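Local coordinates for pectinesterase inhibitor (Actinidia chinensis, PDB 1XG2), which inhibits pectin methylesterase and may take part in regulating fruit ripening, at residues I42-A47 and E137-I142; G70-C75 and N124-L129. One frame throughout, in Å; residues are numbered along the deposited sequence.

Interaction 1: I42-A47 and E137-I142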
ATOM      1  N   ILE B  42      14.386 -13.066  11.423  1.00 13.88           N
ATOM      2  CA  ILE B  42      14.430 -11.642  11.078  1.00 13.84           C
ATOM      3  C   ILE B  42      15.881 -11.240  10.806  1.00 14.05           C
ATOM      4  O   ILE B  42      16.152 -10.543   9.849  1.00 13.82           O
ATOM      5  CB  ILE B  42      13.811 -10.745  12.192  1.00 13.99           C
ATOM      6  CG1 ILE B  42      12.326 -11.033  12.374  1.00 14.06           C
ATOM      7  CG2 ILE B  42      13.986  -9.258  11.860  1.00 14.33           C
ATOM      8  CD1 ILE B  42      11.774 -10.500  13.705  1.00 15.56           C
ATOM      9  N   ASP B  43      16.800 -11.696  11.643  1.00 14.75           N
ATOM     10  CA  ASP B  43      18.219 -11.370  11.490  1.00 16.00           C
ATOM     11  C   ASP B  43      18.732 -11.804  10.124  1.00 15.74           C
ATOM     12  O   ASP B  43      19.433 -11.049   9.462  1.00 15.48           O
ATOM     13  CB  ASP B  43      19.063 -12.044  12.572  1.00 16.40           C
ATOM     14  CG  ASP B  43      18.909 -11.400  13.943  1.00 19.00           C
ATOM     15  OD1 ASP B  43      18.197 -10.365  14.093  1.00 20.21           O
ATOM     16  OD2 ASP B  43      19.467 -11.898  14.943  1.00 22.22           O
ATOM     17  N   ILE B  44      18.350 -13.009   9.706  1.00 15.52           N
ATOM     18  CA  ILE B  44      18.733 -13.549   8.410  1.00 16.52           C
ATOM     19  C   ILE B  44      18.173 -12.706   7.274  1.00 15.80           C
ATOM     20  O   ILE B  44      18.887 -12.390   6.321  1.00 15.22           O
ATOM     21  CB  ILE B  44      18.230 -15.013   8.267  1.00 17.03           C
ATOM     22  CG1 ILE B  44      18.979 -15.945   9.228  1.00 19.84           C
ATOM     23  CG2 ILE B  44      18.395 -15.499   6.852  1.00 19.23           C
ATOM     24  CD1 ILE B  44      20.383 -16.260   8.819  1.00 22.23           C
ATOM     25  N   ALA B  45      16.888 -12.352   7.373  1.00 14.85           N
ATOM     26  CA  ALA B  45      16.250 -11.556   6.347  1.00 14.18           C
ATOM     27  C   ALA B  45      16.864 -10.162   6.244  1.00 14.00           C
ATOM     28  O   ALA B  45      17.120  -9.687   5.142  1.00 13.03           O
ATOM     29  CB  ALA B  45      14.763 -11.463   6.593  1.00 14.18           C
ATOM     30  N   GLN B  46      17.110  -9.511   7.383  1.00 14.26           N
ATOM     31  CA  GLN B  46      17.712  -8.182   7.369  1.00 14.95           C
ATOM     32  C   GLN B  46      19.135  -8.169   6.788  1.00 15.22           C
ATOM     33  O   GLN B  46      19.506  -7.258   6.043  1.00 14.92           O
ATOM     34  CB  GLN B  46      17.744  -7.554   8.765  1.00 15.60           C
ATOM     35  CG  GLN B  46      17.946  -6.030   8.673  1.00 17.37           C
ATOM     36  CD  GLN B  46      17.946  -5.329  10.013  1.00 20.38           C
ATOM     37  OE1 GLN B  46      17.370  -4.240  10.150  1.00 21.61           O
ATOM     38  NE2 GLN B  46      18.591  -5.932  10.996  1.00 19.33           N
ATOM     39  N   ALA B  47      19.921  -9.182   7.128  1.00 15.10           N
ATOM     40  CA  ALA B  47      21.282  -9.314   6.593  1.00 14.84           C
ATOM     41  C   ALA B  47      21.280  -9.469   5.068  1.00 14.77           C
ATOM     42  O   ALA B  47      22.155  -8.930   4.374  1.00 15.06           O
ATOM     43  CB  ALA B  47      22.001 -10.497   7.265  1.00 15.15           C
ATOM     44  N   GLU B 137      12.284 -12.302  -0.405  1.00 12.00           N
ATOM     45  CA  GLU B 137      10.885 -12.707  -0.330  1.00 12.74           C
ATOM     46  C   GLU B 137      10.766 -14.030   0.426  1.00 12.69           C
ATOM     47  O   GLU B 137       9.952 -14.158   1.344  1.00 13.25           O
ATOM     48  CB  GLU B 137      10.277 -12.824  -1.728  1.00 12.92           C
ATOM     49  CG  GLU B 137       9.966 -11.492  -2.394  1.00 13.89           C
ATOM     50  CD  GLU B 137       9.418 -11.652  -3.800  1.00 17.59           C
ATOM     51  OE1 GLU B 137       9.431 -12.782  -4.330  1.00 17.86           O
ATOM     52  OE2 GLU B 137       8.975 -10.646  -4.380  1.00 19.22           O
ATOM     53  N   ASP B 138      11.613 -14.994   0.075  1.00 13.16           N
ATOM     54  CA  ASP B 138      11.599 -16.317   0.712  1.00 13.10           C
ATOM     55  C   ASP B 138      11.935 -16.213   2.203  1.00 12.80           C
ATOM     56  O   ASP B 138      11.324 -16.883   3.048  1.00 12.65           O
ATOM     57  CB  ASP B 138      12.567 -17.269  -0.009  1.00 13.39           C
ATOM     58  CG  ASP B 138      12.137 -17.581  -1.437  1.00 14.32           C
ATOM     59  OD1 ASP B 138      12.958 -18.102  -2.246  1.00 14.65           O
ATOM     60  OD2 ASP B 138      10.990 -17.341  -1.851  1.00 15.04           O
ATOM     61  N   LEU B 139      12.909 -15.371   2.531  1.00 12.19           N
ATOM     62  CA  LEU B 139      13.352 -15.212   3.903  1.00 11.54           C
ATOM     63  C   LEU B 139      12.311 -14.502   4.746  1.00 11.26           C
ATOM     64  O   LEU B 139      12.088 -14.875   5.898  1.00 11.07           O
ATOM     65  CB  LEU B 139      14.669 -14.438   3.960  1.00 11.61           C
ATOM     66  CG  LEU B 139      15.842 -15.228   3.378  1.00 12.94           C
ATOM     67  CD1 LEU B 139      17.125 -14.402   3.392  1.00 14.85           C
ATOM     68  CD2 LEU B 139      16.006 -16.551   4.101  1.00 13.01           C
ATOM     69  N   CYS B 140      11.689 -13.479   4.166  1.00 10.82           N
ATOM     70  CA  CYS B 140      10.648 -12.721   4.865  1.00 11.13           C
ATOM     71  C   CYS B 140       9.426 -13.604   5.098  1.00 11.02           C
ATOM     72  O   CYS B 140       8.703 -13.451   6.089  1.00 10.49           O
ATOM     73  CB  CYS B 140      10.266 -11.479   4.081  1.00 10.99           C
ATOM     74  SG  CYS B 140      11.446 -10.109   4.203  1.00 12.13           S
ATOM     75  N   ASP B 141       9.200 -14.545   4.190  1.00 11.71           N
ATOM     76  CA  ASP B 141       8.095 -15.478   4.341  1.00 12.13           C
ATOM     77  C   ASP B 141       8.276 -16.390   5.568  1.00 12.02           C
ATOM     78  O   ASP B 141       7.297 -16.757   6.211  1.00 11.85           O
ATOM     79  CB  ASP B 141       7.920 -16.298   3.078  1.00 12.75           C
ATOM     80  CG  ASP B 141       6.540 -16.874   2.956  1.00 15.04           C
ATOM     81  OD1 ASP B 141       5.551 -16.191   3.312  1.00 16.52           O
ATOM     82  OD2 ASP B 141       6.342 -17.995   2.489  1.00 15.31           O
ATOM     83  N   ILE B 142       9.515 -16.732   5.914  1.00 12.03           N
ATOM     84  CA  ILE B 142       9.766 -17.482   7.140  1.00 11.52           C
ATOM     85  C   ILE B 142       9.259 -16.658   8.328  1.00 11.34           C
ATOM     86  O   ILE B 142       8.596 -17.164   9.220  1.00  9.90           O
ATOM     87  CB  ILE B 142      11.267 -17.843   7.325  1.00 12.08           C
ATOM     88  CG1 ILE B 142      11.803 -18.664   6.151  1.00 12.43           C
ATOM     89  CG2 ILE B 142      11.445 -18.695   8.568  1.00 13.00           C
ATOM     90  CD1 ILE B 142      13.312 -18.733   6.106  1.00 13.87           C
TER

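Interaction 2: G70-C75 and N124-L129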
ATOM      1  N   GLY B  70      16.968   4.766 -12.832  1.00 16.96           N
ATOM      2  CA  GLY B  70      15.736   5.048 -12.102  1.00 15.99           C
ATOM      3  C   GLY B  70      15.129   3.782 -11.503  1.00 15.29           C
ATOM      4  O   GLY B  70      14.542   3.829 -10.431  1.00 14.99           O
ATOM      5  N   ARG B  71      15.255   2.660 -12.206  1.00 14.39           N
ATOM      6  CA  ARG B  71      14.818   1.366 -11.687  1.00 14.29           C
ATOM      7  C   ARG B  71      15.665   0.941 -10.489  1.00 14.83           C
ATOM      8  O   ARG B  71      15.129   0.538  -9.435  1.00 14.25           O
ATOM      9  CB  ARG B  71      14.807   0.309 -12.787  1.00 14.43           C
ATOM     10  CG  ARG B  71      13.748   0.584 -13.821  1.00 14.01           C
ATOM     11  CD  ARG B  71      13.779  -0.335 -15.021  1.00 14.57           C
ATOM     12  NE  ARG B  71      12.587  -0.128 -15.823  1.00 15.30           N
ATOM     13  CZ  ARG B  71      12.040  -1.027 -16.622  1.00 17.07           C
ATOM     14  NH1 ARG B  71      10.928  -0.721 -17.271  1.00 18.45           N
ATOM     15  NH2 ARG B  71      12.600  -2.211 -16.807  1.00 16.84           N
ATOM     16  N   TYR B  72      16.983   1.080 -10.608  1.00 14.48           N
ATOM     17  CA  TYR B  72      17.860   0.769  -9.490  1.00 14.59           C
ATOM     18  C   TYR B  72      17.606   1.685  -8.297  1.00 14.85           C
ATOM     19  O   TYR B  72      17.705   1.254  -7.154  1.00 14.51           O
ATOM     20  CB  TYR B  72      19.325   0.893  -9.882  1.00 14.60           C
ATOM     21  CG  TYR B  72      19.842  -0.146 -10.855  1.00 15.10           C
ATOM     22  CD1 TYR B  72      20.852   0.182 -11.767  1.00 16.72           C
ATOM     23  CD2 TYR B  72      19.361  -1.461 -10.850  1.00 16.43           C
ATOM     24  CE1 TYR B  72      21.354  -0.759 -12.655  1.00 15.90           C
ATOM     25  CE2 TYR B  72      19.846  -2.404 -11.736  1.00 16.09           C
ATOM     26  CZ  TYR B  72      20.852  -2.054 -12.636  1.00 18.49           C
ATOM     27  OH  TYR B  72      21.341  -3.002 -13.516  1.00 17.68           O
ATOM     28  N   GLU B  73      17.296   2.953  -8.553  1.00 15.53           N
ATOM     29  CA  GLU B  73      17.092   3.883  -7.450  1.00 16.31           C
ATOM     30  C   GLU B  73      15.818   3.511  -6.702  1.00 14.85           C
ATOM     31  O   GLU B  73      15.770   3.593  -5.484  1.00 14.11           O
ATOM     32  CB  GLU B  73      17.053   5.336  -7.912  1.00 17.18           C
ATOM     33  CG  GLU B  73      16.964   6.335  -6.752  1.00 22.44           C
ATOM     34  CD  GLU B  73      18.138   6.244  -5.757  1.00 30.15           C
ATOM     35  OE1 GLU B  73      19.291   5.998  -6.192  1.00 35.27           O
ATOM     36  OE2 GLU B  73      17.917   6.419  -4.524  1.00 34.97           O
ATOM     37  N   THR B  74      14.809   3.070  -7.436  1.00 14.98           N
ATOM     38  CA  THR B  74      13.560   2.604  -6.833  1.00 14.55           C
ATOM     39  C   THR B  74      13.848   1.367  -5.970  1.00 14.84           C
ATOM     40  O   THR B  74      13.397   1.262  -4.825  1.00 14.33           O
ATOM     41  CB  THR B  74      12.555   2.292  -7.955  1.00 15.11           C
ATOM     42  OG1 THR B  74      12.085   3.517  -8.532  1.00 14.83           O
ATOM     43  CG2 THR B  74      11.299   1.608  -7.438  1.00 15.03           C
ATOM     44  N   CYS B  75      14.625   0.431  -6.517  1.00 14.55           N
ATOM     45  CA  CYS B  75      15.013  -0.772  -5.775  1.00 14.53           C
ATOM     46  C   CYS B  75      15.727  -0.401  -4.498  1.00 14.19           C
ATOM     47  O   CYS B  75      15.427  -0.923  -3.426  1.00 13.74           O
ATOM     48  CB  CYS B  75      15.900  -1.670  -6.641  1.00 14.47           C
ATOM     49  SG  CYS B  75      14.967  -2.412  -7.985  1.00 15.31           S
ATOM     50  N   ASN B 124      15.921  -4.915 -18.884  1.00 22.35           N
ATOM     51  CA  ASN B 124      15.628  -6.071 -18.048  1.00 22.08           C
ATOM     52  C   ASN B 124      16.479  -6.132 -16.801  1.00 20.90           C
ATOM     53  O   ASN B 124      17.593  -5.628 -16.754  1.00 20.21           O
ATOM     54  CB  ASN B 124      15.851  -7.382 -18.803  1.00 22.90           C
ATOM     55  CG  ASN B 124      14.932  -7.551 -19.984  1.00 24.81           C
ATOM     56  OD1 ASN B 124      15.335  -8.139 -20.985  1.00 31.01           O
ATOM     57  ND2 ASN B 124      13.698  -7.061 -19.884  1.00 25.52           N
ATOM     58  N   ILE B 125      15.942  -6.796 -15.789  1.00 20.05           N
ATOM     59  CA  ILE B 125      16.617  -6.891 -14.513  1.00 19.55           C
ATOM     60  C   ILE B 125      17.826  -7.801 -14.639  1.00 19.15           C
ATOM     61  O   ILE B 125      17.754  -8.819 -15.323  1.00 18.59           O
ATOM     62  CB  ILE B 125      15.643  -7.414 -13.445  1.00 19.39           C
ATOM     63  CG1 ILE B 125      16.201  -7.161 -12.047  1.00 19.06           C
ATOM     64  CG2 ILE B 125      15.300  -8.892 -13.671  1.00 20.11           C
ATOM     65  CD1 ILE B 125      15.187  -7.396 -10.974  1.00 18.45           C
ATOM     66  N   PRO B 126      18.930  -7.443 -13.996  1.00 18.97           N
ATOM     67  CA  PRO B 126      20.061  -8.364 -13.876  1.00 19.14           C
ATOM     68  C   PRO B 126      19.661  -9.596 -13.073  1.00 19.36           C
ATOM     69  O   PRO B 126      18.965  -9.475 -12.063  1.00 18.39           O
ATOM     70  CB  PRO B 126      21.114  -7.547 -13.136  1.00 19.13           C
ATOM     71  CG  PRO B 126      20.688  -6.150 -13.268  1.00 19.93           C
ATOM     72  CD  PRO B 126      19.208  -6.153 -13.352  1.00 19.32           C
ATOM     73  N   THR B 127      20.068 -10.766 -13.551  1.00 19.27           N
ATOM     74  CA  THR B 127      19.813 -12.025 -12.864  1.00 19.32           C
ATOM     75  C   THR B 127      20.190 -11.978 -11.392  1.00 18.46           C
ATOM     76  O   THR B 127      19.439 -12.473 -10.559  1.00 18.48           O
ATOM     77  CB  THR B 127      20.570 -13.166 -13.554  1.00 19.51           C
ATOM     78  OG1 THR B 127      20.064 -13.312 -14.886  1.00 21.53           O
ATOM     79  CG2 THR B 127      20.244 -14.500 -12.894  1.00 20.93           C
ATOM     80  N   GLN B 128      21.339 -11.381 -11.080  1.00 17.75           N
ATOM     81  CA  GLN B 128      21.819 -11.239  -9.699  1.00 17.78           C
ATOM     82  C   GLN B 128      20.771 -10.579  -8.792  1.00 16.80           C
ATOM     83  O   GLN B 128      20.570 -10.980  -7.643  1.00 16.69           O
ATOM     84  CB  GLN B 128      23.095 -10.388  -9.665  1.00 18.28           C
ATOM     85  CG  GLN B 128      23.761 -10.349  -8.300  1.00 20.08           C
ATOM     86  CD  GLN B 128      25.028  -9.499  -8.216  1.00 22.04           C
ATOM     87  OE1 GLN B 128      25.831  -9.720  -7.310  1.00 25.47           O
ATOM     88  NE2 GLN B 128      25.194  -8.524  -9.108  1.00 22.27           N
ATOM     89  N   LEU B 129      20.140  -9.533  -9.304  1.00 16.40           N
ATOM     90  CA  LEU B 129      19.147  -8.795  -8.531  1.00 15.37           C
ATOM     91  C   LEU B 129      17.831  -9.569  -8.474  1.00 15.18           C
ATOM     92  O   LEU B 129      17.172  -9.594  -7.439  1.00 15.17           O
ATOM     93  CB  LEU B 129      18.951  -7.409  -9.135  1.00 15.14           C
ATOM     94  CG  LEU B 129      17.981  -6.467  -8.424  1.00 15.77           C
ATOM     95  CD1 LEU B 129      18.358  -6.306  -6.972  1.00 16.03           C
ATOM     96  CD2 LEU B 129      17.982  -5.124  -9.149  1.00 16.37           C
TER

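Interaction 1: I42-A47 and E137-I142
Within the four-helix bundle of the inhibitor, helices 34-60 and 127-149 lie side by side, and I44 and A45 of the first meet L139 and C140 of the second near the centre of the chain. The short axes approach to 8.7 Å with their N-to-C directions 159° apart, so the pair runs antiparallel with a slight tilt. A45 and L139 have the nearest CA atoms, 5.3 Å apart, an approach consistent with the small A45 side chain. Its CB faces L139 CB at 4.0 Å and lies 4.3 Å from C140 SG, so that one methyl serves two successive residues of the partner helix. I44 supplies the second apolar contact. With chi1 at -68°, its CG2 stands anti to the backbone N and reaches the partner, while the CG1 branch leads away. CG2 of I44 meets both ends of the leucine fork: L139 CD1 and L139 CD2 are each 3.8 Å from it. L139 CD1 also comes within 4.0 Å of the carbonyl I44 O. The I44 and L139 side chains cross at about a right angle. The side-chain contacts across the 159 Å² interface are apolar, and the other two long helices close round it: A45 also touches L86 of helix 66-95, and C140 touches A108 and F109 of helix 98-118. L139 also meets L18 of helix 16-24, while D141 OD2 accepts the backbone N of R14. A small residue facing a leucine across neighbouring antiparallel helices, with all four long helices contributing, is core packing of an up-and-down four-helix bundle.

Interaction 2: G70-C75 and N124-L129
The NH2 group of R71 is held by two carbonyls just ahead of 124-129, G121 O and, weakly, P123 O, while its NH1 bonds E120 O. These bonds fasten the loop to helix 66-95 beside the place where Y72 meets P126 and L129. The phenol of Y72 comes from the opposite direction to the proline ring. Its OH lies 3.2 Å from P126 CG, a tight carbon-oxygen approach, and 3.8 Å from P126 CD. Y72 CE2 stands 4.1 Å from the same CD, which lies at the edge of the aromatic ring near its plane. The contact is therefore edge-on, without stacking over the ring face. L129 CD2 joins the same edge, 4.2 Å from Y72 CE2, and it also reaches C75 SG at 4.2 Å. That methyl thus bridges the tyrosine and the cysteine, one helical turn apart; chi1 of -178° sets L129 CG anti to the backbone N, sending the fork across to helix 66-95. With an alanine at Y72, the phenol would be gone, and P126 CG and L129 CD2 would probably lose their aromatic neighbour, opening a gap between the segments. The nearest CA atoms, those of C75 and L129, are 9.4 Å apart, and the close contacts across the segments are made by side chains; 178 Å² is buried. C75 is disulfide-bonded to C115, whose side chain also touches L129; T74 OG1 forms a hydrogen bond with T78 OG1 of the pectinesterase chain. P126 occupies the N-cap position, and its O accepts a weak bond from L129 N. The arrangement is that of a bundle end, where a connecting loop enters the last helix through a proline N-cap beside an interhelical disulfide.

In the fold
From the N terminus, the chain passes through 42-47 on helix 34-60, then 70-75 on helix 66-95, runs along helix 98-118, and enters helix 127-149, which carries part of both contacts. Interaction 2 closes the inner loop, with 48 residues between its segments, nearly all helical; interaction 1 closes the outer one, with 89 between. The loops are nested and do not cross. Interaction 1 joins the first and last long helices close to the chain's centre in space, whereas interaction 2, its centre about 17 Å from the centre of the chain, joins the second to the start of the last. Their centres are 20 Å apart, so helix 127-149 is contacted at two separate levels.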